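Local coordinates for enoyl-CoA hydratase/carnithine racemase (Magnetospirillum magneticum, PDB 4NEK), which probably shifts the double bond of enoyl-CoA substrates between the delta-3 and delta-2 positions, at residues L4-V9 against R17-D22; E30-L35 against S78-F83; D46-F51 against A90-V95; G55-F60 against A97-A102. All coordinates share one frame; numbering follows the deposited sequence.

Contact 1 of 4, residues L4-V9 against R17-D22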
loop_
_atom_site.group_PDB
_atom_site.type_symbol
_atom_site.label_atom_id
_atom_site.label_comp_id
_atom_site.label_asym_id
_atom_site.label_seq_id
_atom_site.Cartn_x
_atom_site.Cartn_y
_atom_site.Cartn_z
ATOM N N LEU C 4 27.357 -9.085 28.747
ATOM C CA LEU C 4 26.918 -8.353 27.606
ATOM C C LEU C 4 26.025 -9.151 26.655
ATOM O O LEU C 4 25.379 -8.558 25.823
ATOM C CB LEU C 4 28.129 -7.874 26.864
ATOM C CG LEU C 4 28.990 -6.872 27.641
ATOM C CD1 LEU C 4 30.035 -6.291 26.686
ATOM C CD2 LEU C 4 28.212 -5.748 28.274
ATOM N N VAL C 5 25.979 -10.475 26.804
ATOM C CA VAL C 5 25.071 -11.308 26.049
ATOM C C VAL C 5 24.448 -12.318 26.993
ATOM O O VAL C 5 25.168 -13.026 27.646
ATOM C CB VAL C 5 25.827 -12.084 24.957
ATOM C CG1 VAL C 5 24.946 -13.153 24.324
ATOM C CG2 VAL C 5 26.354 -11.140 23.906
ATOM N N LEU C 6 23.126 -12.400 27.035
ATOM C CA LEU C 6 22.419 -13.306 27.932
ATOM C C LEU C 6 21.764 -14.351 27.095
ATOM O O LEU C 6 21.193 -14.049 26.074
ATOM C CB LEU C 6 21.331 -12.573 28.701
ATOM C CG LEU C 6 21.839 -11.366 29.489
ATOM C CD1 LEU C 6 20.712 -10.505 30.064
ATOM C CD2 LEU C 6 22.761 -11.829 30.610
ATOM N N SER C 7 21.825 -15.585 27.541
ATOM C CA SER C 7 21.233 -16.651 26.809
ATOM C C SER C 7 20.603 -17.638 27.760
ATOM O O SER C 7 21.168 -17.945 28.773
ATOM C CB SER C 7 22.302 -17.344 26.011
ATOM O OG SER C 7 21.694 -18.271 25.152
ATOM N N HIS C 8 19.433 -18.157 27.423
ATOM C CA HIS C 8 18.820 -19.199 28.219
ATOM C C HIS C 8 17.736 -19.876 27.402
ATOM O O HIS C 8 17.286 -19.318 26.417
ATOM C CB HIS C 8 18.240 -18.598 29.490
ATOM C CG HIS C 8 17.024 -17.774 29.256
ATOM N ND1 HIS C 8 15.754 -18.300 29.322
ATOM C CD2 HIS C 8 16.876 -16.464 28.948
ATOM C CE1 HIS C 8 14.870 -17.343 29.091
ATOM N NE2 HIS C 8 15.525 -16.219 28.870
ATOM N N VAL C 9 17.317 -21.067 27.815
ATOM C CA VAL C 9 16.340 -21.850 27.067
ATOM C C VAL C 9 15.024 -21.963 27.814
ATOM O O VAL C 9 15.036 -22.249 28.969
ATOM C CB VAL C 9 16.861 -23.265 26.845
ATOM C CG1 VAL C 9 15.849 -24.071 26.063
ATOM C CG2 VAL C 9 18.193 -23.232 26.113
ATOM N N ARG C 17 19.976 -12.553 24.074
ATOM C CA ARG C 17 19.689 -11.156 24.243
ATOM C C ARG C 17 20.978 -10.335 24.313
ATOM O O ARG C 17 21.877 -10.662 25.069
ATOM C CB ARG C 17 18.904 -10.919 25.521
ATOM C CG ARG C 17 18.554 -9.448 25.647
ATOM C CD ARG C 17 17.966 -9.102 26.993
ATOM N NE ARG C 17 16.691 -9.730 27.276
ATOM C CZ ARG C 17 15.499 -9.283 26.853
ATOM N NH1 ARG C 17 15.372 -8.171 26.126
ATOM N NH2 ARG C 17 14.416 -9.957 27.144
HETATM N N MSE C 18 21.074 -9.283 23.504
HETATM C CA MSE C 18 22.203 -8.378 23.567
HETATM C C MSE C 18 21.930 -7.436 24.688
HETATM O O MSE C 18 20.829 -6.915 24.823
HETATM C CB MSE C 18 22.382 -7.641 22.272
HETATM C CG MSE C 18 22.738 -8.648 21.173
HETATM SE SE MSE C 18 22.752 -7.747 19.392
HETATM C CE MSE C 18 20.784 -7.697 19.047
ATOM N N ASN C 19 22.959 -7.207 25.492
ATOM C CA ASN C 19 22.799 -6.528 26.756
ATOM C C ASN C 19 23.931 -5.552 27.078
ATOM O O ASN C 19 24.657 -5.720 28.024
ATOM C CB ASN C 19 22.700 -7.570 27.845
ATOM C CG ASN C 19 22.309 -6.970 29.189
ATOM O OD1 ASN C 19 21.481 -6.075 29.265
ATOM N ND2 ASN C 19 22.899 -7.468 30.240
ATOM N N ARG C 20 24.043 -4.518 26.259
ATOM C CA ARG C 20 24.919 -3.406 26.482
ATOM C C ARG C 20 24.078 -2.148 26.296
ATOM O O ARG C 20 24.330 -1.332 25.420
ATOM C CB ARG C 20 26.072 -3.487 25.487
ATOM C CG ARG C 20 27.202 -2.528 25.760
ATOM C CD ARG C 20 28.276 -2.671 24.694
ATOM N NE ARG C 20 29.419 -1.805 24.971
ATOM C CZ ARG C 20 30.168 -1.180 24.053
ATOM N NH1 ARG C 20 29.923 -1.271 22.755
ATOM N NH2 ARG C 20 31.150 -0.413 24.441
ATOM N N PRO C 21 23.044 -2.018 27.096
ATOM C CA PRO C 21 22.025 -1.029 26.774
ATOM C C PRO C 21 22.536 0.383 26.810
ATOM O O PRO C 21 21.999 1.234 26.095
ATOM C CB PRO C 21 20.964 -1.225 27.862
ATOM C CG PRO C 21 21.649 -1.990 28.933
ATOM C CD PRO C 21 22.682 -2.838 28.254
ATOM N N ASP C 22 23.581 0.634 27.597
ATOM C CA ASP C 22 24.141 1.979 27.693
ATOM C C ASP C 22 24.722 2.473 26.392
ATOM O O ASP C 22 24.801 3.650 26.188
ATOM C CB ASP C 22 25.219 2.050 28.752
ATOM C CG ASP C 22 24.661 2.002 30.147
ATOM O OD1 ASP C 22 23.434 2.222 30.325
ATOM O OD2 ASP C 22 25.466 1.768 31.080
#

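Contact 2 of 4, residues E30-L35 against S78-F83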
loop_
_atom_site.group_PDB
_atom_site.type_symbol
_atom_site.label_atom_id
_atom_site.label_comp_id
_atom_site.label_asym_id
_atom_site.label_seq_id
_atom_site.Cartn_x
_atom_site.Cartn_y
_atom_site.Cartn_z
ATOM N N GLU C 30 33.825 -9.229 22.024
ATOM C CA GLU C 30 33.353 -10.190 23.038
ATOM C C GLU C 30 31.898 -10.538 22.830
ATOM O O GLU C 30 31.520 -11.654 23.154
ATOM C CB GLU C 30 33.543 -9.772 24.511
ATOM C CG GLU C 30 33.038 -8.383 24.848
ATOM C CD GLU C 30 33.391 -7.925 26.267
ATOM O OE1 GLU C 30 32.851 -8.579 27.188
ATOM O OE2 GLU C 30 34.198 -6.941 26.467
HETATM N N MSE C 31 31.109 -9.615 22.258
HETATM C CA MSE C 31 29.688 -9.874 22.028
HETATM C C MSE C 31 29.526 -10.776 20.847
HETATM O O MSE C 31 28.858 -11.798 20.954
HETATM C CB MSE C 31 28.929 -8.603 21.831
HETATM C CG MSE C 31 28.977 -7.834 23.119
HETATM SE SE MSE C 31 28.126 -6.063 22.918
HETATM C CE MSE C 31 26.245 -6.649 22.782
ATOM N N TYR C 32 30.233 -10.497 19.766
ATOM C CA TYR C 32 30.255 -11.410 18.639
ATOM C C TYR C 32 30.595 -12.814 19.050
ATOM O O TYR C 32 30.019 -13.763 18.558
ATOM C CB TYR C 32 31.251 -10.970 17.562
ATOM C CG TYR C 32 30.791 -9.783 16.771
ATOM C CD1 TYR C 32 29.638 -9.851 15.987
ATOM C CD2 TYR C 32 31.484 -8.590 16.805
ATOM C CE1 TYR C 32 29.209 -8.758 15.260
ATOM C CE2 TYR C 32 31.078 -7.502 16.065
ATOM C CZ TYR C 32 29.937 -7.590 15.302
ATOM O OH TYR C 32 29.504 -6.475 14.621
ATOM N N ALA C 33 31.577 -12.955 19.925
ATOM C CA ALA C 33 32.044 -14.284 20.312
ATOM C C ALA C 33 30.965 -14.976 21.138
ATOM O O ALA C 33 30.667 -16.126 20.924
ATOM C CB ALA C 33 33.356 -14.191 21.094
ATOM N N ALA C 34 30.418 -14.271 22.111
ATOM C CA ALA C 34 29.361 -14.838 22.919
ATOM C C ALA C 34 28.141 -15.202 22.076
ATOM O O ALA C 34 27.532 -16.215 22.317
ATOM C CB ALA C 34 28.964 -13.861 24.015
ATOM N N LEU C 35 27.821 -14.383 21.081
ATOM C CA LEU C 35 26.688 -14.661 20.201
ATOM C C LEU C 35 26.934 -15.873 19.346
ATOM O O LEU C 35 26.071 -16.711 19.214
ATOM C CB LEU C 35 26.391 -13.477 19.286
ATOM C CG LEU C 35 25.872 -12.253 20.001
ATOM C CD1 LEU C 35 25.943 -11.018 19.109
ATOM C CD2 LEU C 35 24.465 -12.474 20.458
ATOM N N SER C 78 37.404 -12.767 10.824
ATOM C CA SER C 78 37.135 -12.165 12.119
ATOM C C SER C 78 35.986 -12.824 12.902
ATOM O O SER C 78 35.222 -13.657 12.432
ATOM C CB SER C 78 36.786 -10.698 11.944
ATOM O OG SER C 78 35.509 -10.551 11.324
ATOM N N VAL C 79 35.901 -12.435 14.152
ATOM C CA VAL C 79 34.876 -12.924 15.015
ATOM C C VAL C 79 33.487 -12.429 14.508
ATOM O O VAL C 79 32.491 -13.140 14.635
ATOM C CB VAL C 79 35.209 -12.538 16.486
ATOM C CG1 VAL C 79 34.977 -11.053 16.761
ATOM C CG2 VAL C 79 34.419 -13.376 17.456
ATOM N N ALA C 80 33.421 -11.245 13.924
ATOM C CA ALA C 80 32.167 -10.783 13.359
ATOM C C ALA C 80 31.753 -11.685 12.207
ATOM O O ALA C 80 30.607 -12.044 12.108
ATOM C CB ALA C 80 32.283 -9.341 12.886
ATOM N N ASP C 81 32.697 -12.033 11.357
ATOM C CA ASP C 81 32.460 -12.958 10.277
ATOM C C ASP C 81 31.962 -14.311 10.819
ATOM O O ASP C 81 31.009 -14.877 10.307
ATOM C CB ASP C 81 33.764 -13.123 9.498
ATOM C CG ASP C 81 33.631 -13.988 8.216
ATOM O OD1 ASP C 81 32.580 -14.017 7.559
ATOM O OD2 ASP C 81 34.659 -14.589 7.816
ATOM N N ARG C 82 32.547 -14.787 11.908
ATOM C CA ARG C 82 32.111 -16.058 12.500
ATOM C C ARG C 82 30.629 -15.961 12.907
ATOM O O ARG C 82 29.834 -16.853 12.654
ATOM C CB ARG C 82 32.961 -16.431 13.719
ATOM C CG ARG C 82 33.334 -17.930 13.817
ATOM C CD ARG C 82 34.375 -18.376 14.954
ATOM N NE ARG C 82 35.377 -17.337 15.346
ATOM C CZ ARG C 82 36.479 -16.983 14.649
ATOM N NH1 ARG C 82 36.772 -17.572 13.485
ATOM N NH2 ARG C 82 37.293 -16.022 15.116
ATOM N N PHE C 83 30.256 -14.887 13.573
ATOM C CA PHE C 83 28.881 -14.735 14.008
ATOM C C PHE C 83 27.902 -14.758 12.841
ATOM O O PHE C 83 26.888 -15.413 12.886
ATOM C CB PHE C 83 28.729 -13.415 14.755
ATOM C CG PHE C 83 27.329 -13.052 15.020
ATOM C CD1 PHE C 83 26.503 -13.934 15.680
ATOM C CD2 PHE C 83 26.828 -11.852 14.602
ATOM C CE1 PHE C 83 25.187 -13.619 15.942
ATOM C CE2 PHE C 83 25.505 -11.518 14.855
ATOM C CZ PHE C 83 24.683 -12.403 15.529
#

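Contact 3 of 4, residues D46-F51 against A90-V95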
loop_
_atom_site.group_PDB
_atom_site.type_symbol
_atom_site.label_atom_id
_atom_site.label_comp_id
_atom_site.label_asym_id
_atom_site.label_seq_id
_atom_site.Cartn_x
_atom_site.Cartn_y
_atom_site.Cartn_z
ATOM N N ASP C 46 19.678 -30.556 21.754
ATOM C CA ASP C 46 18.452 -31.221 21.438
ATOM C C ASP C 46 17.212 -30.633 22.126
ATOM O O ASP C 46 16.107 -30.852 21.683
ATOM C CB ASP C 46 18.603 -32.670 21.812
ATOM C CG ASP C 46 17.476 -33.531 21.256
ATOM O OD1 ASP C 46 16.486 -33.113 20.654
ATOM O OD2 ASP C 46 17.534 -34.693 21.486
ATOM N N ASP C 47 17.367 -29.880 23.186
ATOM C CA ASP C 47 16.198 -29.238 23.809
ATOM C C ASP C 47 15.790 -27.946 23.138
ATOM O O ASP C 47 14.801 -27.331 23.519
ATOM C CB ASP C 47 16.501 -28.898 25.269
ATOM C CG ASP C 47 16.769 -30.134 26.111
ATOM O OD1 ASP C 47 15.976 -31.084 26.019
ATOM O OD2 ASP C 47 17.772 -30.150 26.843
ATOM N N VAL C 48 16.578 -27.510 22.173
ATOM C CA VAL C 48 16.309 -26.274 21.454
ATOM C C VAL C 48 15.750 -26.515 20.048
ATOM O O VAL C 48 16.354 -27.216 19.248
ATOM C CB VAL C 48 17.581 -25.492 21.301
ATOM C CG1 VAL C 48 17.353 -24.291 20.396
ATOM C CG2 VAL C 48 18.045 -25.047 22.659
ATOM N N ASN C 49 14.595 -25.928 19.781
ATOM C CA ASN C 49 13.992 -25.992 18.479
ATOM C C ASN C 49 14.085 -24.707 17.690
ATOM O O ASN C 49 14.090 -24.762 16.464
ATOM C CB ASN C 49 12.522 -26.319 18.619
ATOM C CG ASN C 49 12.288 -27.748 19.066
ATOM O OD1 ASN C 49 13.214 -28.537 19.219
ATOM N ND2 ASN C 49 11.045 -28.096 19.208
ATOM N N VAL C 50 14.174 -23.571 18.384
ATOM C CA VAL C 50 14.103 -22.279 17.746
ATOM C C VAL C 50 14.958 -21.301 18.528
ATOM O O VAL C 50 14.999 -21.385 19.743
ATOM C CB VAL C 50 12.647 -21.788 17.778
ATOM C CG1 VAL C 50 12.502 -20.402 17.181
ATOM C CG2 VAL C 50 11.778 -22.742 17.007
ATOM N N PHE C 51 15.545 -20.323 17.836
ATOM C CA PHE C 51 16.199 -19.172 18.474
ATOM C C PHE C 51 15.333 -17.943 18.460
ATOM O O PHE C 51 14.626 -17.681 17.503
ATOM C CB PHE C 51 17.454 -18.792 17.723
ATOM C CG PHE C 51 18.539 -19.838 17.765
ATOM C CD1 PHE C 51 19.452 -19.835 18.781
ATOM C CD2 PHE C 51 18.669 -20.767 16.747
ATOM C CE1 PHE C 51 20.461 -20.786 18.819
ATOM C CE2 PHE C 51 19.676 -21.706 16.768
ATOM C CZ PHE C 51 20.561 -21.739 17.813
ATOM N N ALA C 90 22.564 -21.233 10.226
ATOM C CA ALA C 90 21.787 -21.934 11.250
ATOM C C ALA C 90 20.687 -22.767 10.649
ATOM O O ALA C 90 19.881 -22.264 9.863
ATOM C CB ALA C 90 21.196 -20.957 12.242
ATOM N N ARG C 91 20.641 -24.037 11.026
ATOM C CA ARG C 91 19.635 -24.966 10.506
ATOM C C ARG C 91 18.288 -24.753 11.174
ATOM O O ARG C 91 17.238 -24.925 10.566
ATOM C CB ARG C 91 20.122 -26.403 10.678
ATOM C CG ARG C 91 21.415 -26.715 9.908
ATOM C CD ARG C 91 21.196 -27.169 8.449
ATOM N NE ARG C 91 20.224 -28.272 8.255
ATOM C CZ ARG C 91 20.057 -29.017 7.147
ATOM N NH1 ARG C 91 19.113 -29.953 7.136
ATOM N NH2 ARG C 91 20.810 -28.855 6.058
ATOM N N LYS C 92 18.307 -24.365 12.427
ATOM C CA LYS C 92 17.073 -24.116 13.154
ATOM C C LYS C 92 16.558 -22.700 12.904
ATOM O O LYS C 92 17.301 -21.816 12.553
ATOM C CB LYS C 92 17.265 -24.342 14.661
ATOM C CG LYS C 92 17.723 -25.747 14.996
ATOM C CD LYS C 92 17.969 -25.988 16.504
ATOM C CE LYS C 92 18.537 -27.385 16.724
ATOM N NZ LYS C 92 18.808 -27.682 18.138
ATOM N N PRO C 93 15.278 -22.503 13.100
ATOM C CA PRO C 93 14.670 -21.215 12.847
ATOM C C PRO C 93 15.116 -20.156 13.808
ATOM O O PRO C 93 15.449 -20.455 14.951
ATOM C CB PRO C 93 13.168 -21.456 13.074
ATOM C CG PRO C 93 12.985 -22.933 13.039
ATOM C CD PRO C 93 14.287 -23.530 13.480
ATOM N N VAL C 94 15.063 -18.919 13.329
ATOM C CA VAL C 94 15.557 -17.768 14.061
ATOM C C VAL C 94 14.527 -16.644 13.952
ATOM O O VAL C 94 14.134 -16.259 12.876
ATOM C CB VAL C 94 16.871 -17.289 13.447
ATOM C CG1 VAL C 94 17.397 -16.076 14.173
ATOM C CG2 VAL C 94 17.915 -18.405 13.442
ATOM N N VAL C 95 14.064 -16.175 15.095
ATOM C CA VAL C 95 13.098 -15.097 15.162
ATOM C C VAL C 95 13.775 -13.924 15.826
ATOM O O VAL C 95 14.532 -14.124 16.762
ATOM C CB VAL C 95 11.920 -15.517 16.055
ATOM C CG1 VAL C 95 10.910 -14.368 16.209
ATOM C CG2 VAL C 95 11.246 -16.755 15.484
#

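Contact 4 of 4, residues G55-F60 against A97-A102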
loop_
_atom_site.group_PDB
_atom_site.type_symbol
_atom_site.label_atom_id
_atom_site.label_comp_id
_atom_site.label_asym_id
_atom_site.label_seq_id
_atom_site.Cartn_x
_atom_site.Cartn_y
_atom_site.Cartn_z
ATOM N N GLY C 55 17.107 -7.490 21.797
ATOM C CA GLY C 55 18.005 -6.462 22.270
ATOM C C GLY C 55 17.620 -5.954 23.641
ATOM O O GLY C 55 17.096 -6.679 24.483
ATOM N N SER C 56 17.905 -4.676 23.861
ATOM C CA SER C 56 17.611 -4.029 25.130
ATOM C C SER C 56 16.143 -3.660 25.112
ATOM O O SER C 56 15.408 -3.999 24.159
ATOM C CB SER C 56 18.481 -2.805 25.308
ATOM O OG SER C 56 17.971 -1.678 24.585
ATOM N N GLN C 57 15.710 -2.945 26.135
ATOM C CA GLN C 57 14.338 -2.471 26.169
ATOM C C GLN C 57 14.165 -1.278 25.275
ATOM O O GLN C 57 13.042 -0.862 25.047
ATOM C CB GLN C 57 13.897 -2.142 27.608
ATOM C CG GLN C 57 13.720 -3.361 28.517
ATOM C CD GLN C 57 13.086 -4.572 27.807
ATOM O OE1 GLN C 57 13.758 -5.558 27.506
ATOM N NE2 GLN C 57 11.803 -4.482 27.508
ATOM N N THR C 58 15.242 -0.711 24.753
ATOM C CA THR C 58 15.088 0.439 23.854
ATOM C C THR C 58 15.749 0.302 22.494
ATOM O O THR C 58 15.492 1.129 21.644
ATOM C CB THR C 58 15.671 1.717 24.463
ATOM O OG1 THR C 58 17.071 1.506 24.689
ATOM C CG2 THR C 58 14.984 2.045 25.770
ATOM N N ASP C 59 16.620 -0.682 22.294
ATOM C CA ASP C 59 17.360 -0.787 21.057
ATOM C C ASP C 59 17.716 -2.202 20.719
ATOM O O ASP C 59 17.840 -3.035 21.574
ATOM C CB ASP C 59 18.661 -0.016 21.141
ATOM C CG ASP C 59 18.454 1.479 21.285
ATOM O OD1 ASP C 59 18.192 2.166 20.250
ATOM O OD2 ASP C 59 18.578 1.982 22.439
ATOM N N PHE C 60 17.840 -2.474 19.439
ATOM C CA PHE C 60 18.252 -3.770 18.998
ATOM C C PHE C 60 19.779 -3.769 18.929
ATOM O O PHE C 60 20.431 -4.479 19.674
ATOM C CB PHE C 60 17.612 -4.101 17.636
ATOM C CG PHE C 60 17.894 -5.497 17.145
ATOM C CD1 PHE C 60 17.435 -6.575 17.822
ATOM C CD2 PHE C 60 18.631 -5.711 15.977
ATOM C CE1 PHE C 60 17.697 -7.859 17.374
ATOM C CE2 PHE C 60 18.895 -6.988 15.515
ATOM C CZ PHE C 60 18.434 -8.065 16.226
ATOM N N ALA C 97 13.316 -9.765 17.343
ATOM C CA ALA C 97 12.443 -8.688 17.705
ATOM C C ALA C 97 13.300 -7.473 17.797
ATOM O O ALA C 97 14.191 -7.415 18.634
ATOM C CB ALA C 97 11.796 -8.973 19.050
ATOM N N VAL C 98 13.043 -6.485 16.943
ATOM C CA VAL C 98 13.856 -5.303 16.882
ATOM C C VAL C 98 13.118 -4.064 17.294
ATOM O O VAL C 98 11.911 -4.008 17.204
ATOM C CB VAL C 98 14.417 -5.109 15.476
ATOM C CG1 VAL C 98 15.094 -6.380 15.006
ATOM C CG2 VAL C 98 13.343 -4.815 14.467
ATOM N N ARG C 99 13.860 -3.052 17.700
ATOM C CA ARG C 99 13.312 -1.749 18.081
ATOM C C ARG C 99 14.406 -0.743 18.134
ATOM O O ARG C 99 15.567 -1.104 18.125
ATOM C CB ARG C 99 12.652 -1.816 19.460
ATOM C CG ARG C 99 13.665 -1.989 20.575
ATOM C CD ARG C 99 13.091 -2.733 21.758
ATOM N NE ARG C 99 11.980 -1.994 22.303
ATOM C CZ ARG C 99 11.099 -2.485 23.154
ATOM N NH1 ARG C 99 11.190 -3.725 23.630
ATOM N NH2 ARG C 99 10.106 -1.716 23.541
ATOM N N GLY C 100 14.039 0.531 18.220
ATOM C CA GLY C 100 15.013 1.617 18.254
ATOM C C GLY C 100 16.042 1.485 17.147
ATOM O O GLY C 100 15.695 1.278 15.986
ATOM N N ALA C 101 17.310 1.534 17.510
ATOM C CA ALA C 101 18.370 1.410 16.521
ATOM C C ALA C 101 18.538 -0.013 15.981
ATOM O O ALA C 101 18.601 -0.969 16.746
ATOM C CB ALA C 101 19.666 1.863 17.112
ATOM N N ALA C 102 18.561 -0.135 14.664
ATOM C CA ALA C 102 18.954 -1.354 13.969
ATOM C C ALA C 102 19.905 -0.961 12.879
ATOM O O ALA C 102 19.535 -0.767 11.734
ATOM C CB ALA C 102 17.755 -2.063 13.390
HETATM O O HOH W 1 13.237 -5.695 23.375
#

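Contact 1 of 4, residues L4-V9 against R17-D22
Backbone hydrogen bonds hold L4-V9 against R17-D22 in antiparallel register. L6 and R17 form a hydrogen-bonded pair: L6 N donates to R17 O over 2.9 Å and R17 N returns a bond to L6 O over 2.8 Å, both nearly straight at 169°. The first donor lies in the plane of its carbonyl, the second almost along the C=O axis. V5 and M18 follow as a non-hydrogen-bonded pair, and beyond them N19 N reaches L4 O at 2.8 Å. This last bond is more bent (142°) and comes from above the carbonyl plane, where both chains have left the strand.

Two CA-H...O contacts supplement these bonds. V5 CA sits 3.4 Å from R17 O, so that oxygen is met by L6 N and V5 CA together, while past the last bond L4 CA approaches N19 O at 3.5 Å.

Among the side chains, L6 and N19 cross obliquely, with L6 CD1 3.7 Å from N19 ND2; the amide nitrogen is also hydrogen-bonded to E3 O. L4 and R20 run side by side, L4 CD2 against R20 CB, and R20 stays extended to NE, its guanidinium reaching A26 O and D65. R17 shares the face of L6; bent at chi3 (-64°), it bonds through NH1 to G55 O and to E183. V5 and the selenomethionine M18 occupy the other face, V5 meeting A34 of helix 29-44 and M18 meeting F60.

The arrangement is a beta hairpin, strands 5-10 and 13-18, whose first strand is outermost in the mixed sheet of this crotonase-like chain.

Contact 2 of 4, residues E30-L35 against S78-F83
Helices 30-35 and 79-83 run side by side in nearly the same direction, their axes 8.4 Å apart at a crossing angle of 31°. The short side chain of A80 leaves room for the Y32 ring to lie over it: A80 CB stands over the centre of the ring face, 3.8 Å from the centroid, in a CH-pi contact. F83, with CG anti to its backbone N, reaches toward the other helix and puts CD2 at the edge of the tyrosine ring, 3.7 Å from Y32 CD1; the two ring planes are inclined at 49°. The F83 ring in turn is a bump lodged against L35, whose CB touches CE1 at 3.6 Å and whose CD1 lies over the ring face, offset toward the rim. V79 fills the groove beside the tyrosine with both methyls, CG1 on Y32 CB at 3.8 Å and CG2 on A33 CB at 3.9 Å. An alanine in place of Y32 would probably remove the ring face that covers A80 and the ring edge that meets F83 CD2, and with them the hydroxyl bond to N64. S78 N-caps the second helix, its OG accepting from D81 N. On the flank of helix 29-44 turned to the sheet, M31 rests on M18 and L35 on V16 and V5, so this helix is sandwiched between the N-terminal hairpin strands 5-10 and 13-18 and helix 79-88.

Contact 3 of 4, residues D46-F51 against A90-V95
K92 NZ is gripped by two backbone carbonyls: it donates to V48 O at 2.7 Å, from above that carbonyl's plane, and to G42 O at the end of helix 29-44. V48 O is itself shared, accepting also from R198. The lysine gets there by running fully extended beyond CG, its CD and CE passing alongside V48 O. An alanine here would probably lose both carbonyl bonds and loosen the tie between V48 and the last turn of helix 29-44. D46 OD1, salt-bridged to R198, stands 6.4 Å from K92 NZ, which may favour the charged lysine slightly.

Further along, the backbones join as parallel strands. F51 N donates to P93 O at 2.9 Å, practically straight (177°), and V95 N donates to F51 O at 2.9 Å from above the carbonyl plane. P93 O also faces the edge of the F51 ring, 3.7 Å from CD2, while V94 CG2 touches the same carbon and K92 CB approaches F51 CE2. The F51 ring is stacked on F39. V50 crosses P93 at about a right angle, CG2 on CG at 4.2 Å, and the proline also packs on M157 of a second subunit. Strands 50-54 and 94-98, neighbours in the central sheet, are joined through helices 66-69 and 79-88 in a beta-alpha-beta crossover; they belong to the crotonase fold, a spiral of beta-beta-alpha turns.

Contact 4 of 4, residues G55-F60 against A97-A102
The irregular loop 55-60 crosses the turn between strands 94-98 and 101-103, where F60 N is shared between R99 O (3.0 Å, a weak bond) and A101 O (3.2 Å), the latter reached in the plane of its carbonyl. D59 turns its carboxylate back to the same turn: OD1 accepts from A101 N at 2.9 Å, nearly straight (170°), with its anti lone pair, while OD2 is met from above the carboxylate plane by the hydroxyl of T58. G100, the residue before A101, has a positive phi (49°), and a side chain there would collide with T58 O and D59 OD1. Inside the loop, S56 OG accepts from T58 N at 2.9 Å and D59 N at 2.8 Å, an ST turn and an ST motif on one hydroxyl that fold the chain tightly. In crotonase relatives the chain just beyond this loop supplies a peptide N-H to the oxyanion hole, which places this contact beside the probable oxyanion hole. F60, with CG anti to its backbone N, lays its ring over V98, whose CG1 stands 3.5 Å from the ring centroid and only 7° off the normal, a close CH-pi contact. R99, bent at chi3, slides its guanidinium under the backbone of Q57, with Q57 O 3.1 Å above the plane and over its centre. At the guanidinium's edge, in its plane, a water accepts from R99 NH1 at 2.9 Å and donates to S56 O.

Overall arrangement
Along the chain contact 1 comes first and closes before the others open; contacts 2, 3 and 4 then interleave, each pairing a segment from 30-60 with one from 78-102. Contacts 1, 3 and 4 reach the same mixed sheet, in which strands 5-10, 13-18, 50-54 and 94-98 lie in that order. Contact 1 touches contact 2 through L4, V5 and R20, contact 4 through R17 and M18, with centres about 14 Å and about 12 Å apart, and contact 3 through V9 on V48. Contacts 3 and 4 lie about 21 Å apart toward opposite ends of strand 94-98. Contacts 1, 3 and 4 thus bind successive parts of one sheet and its following loop, while contact 2 pairs helices 29-44 and 79-88.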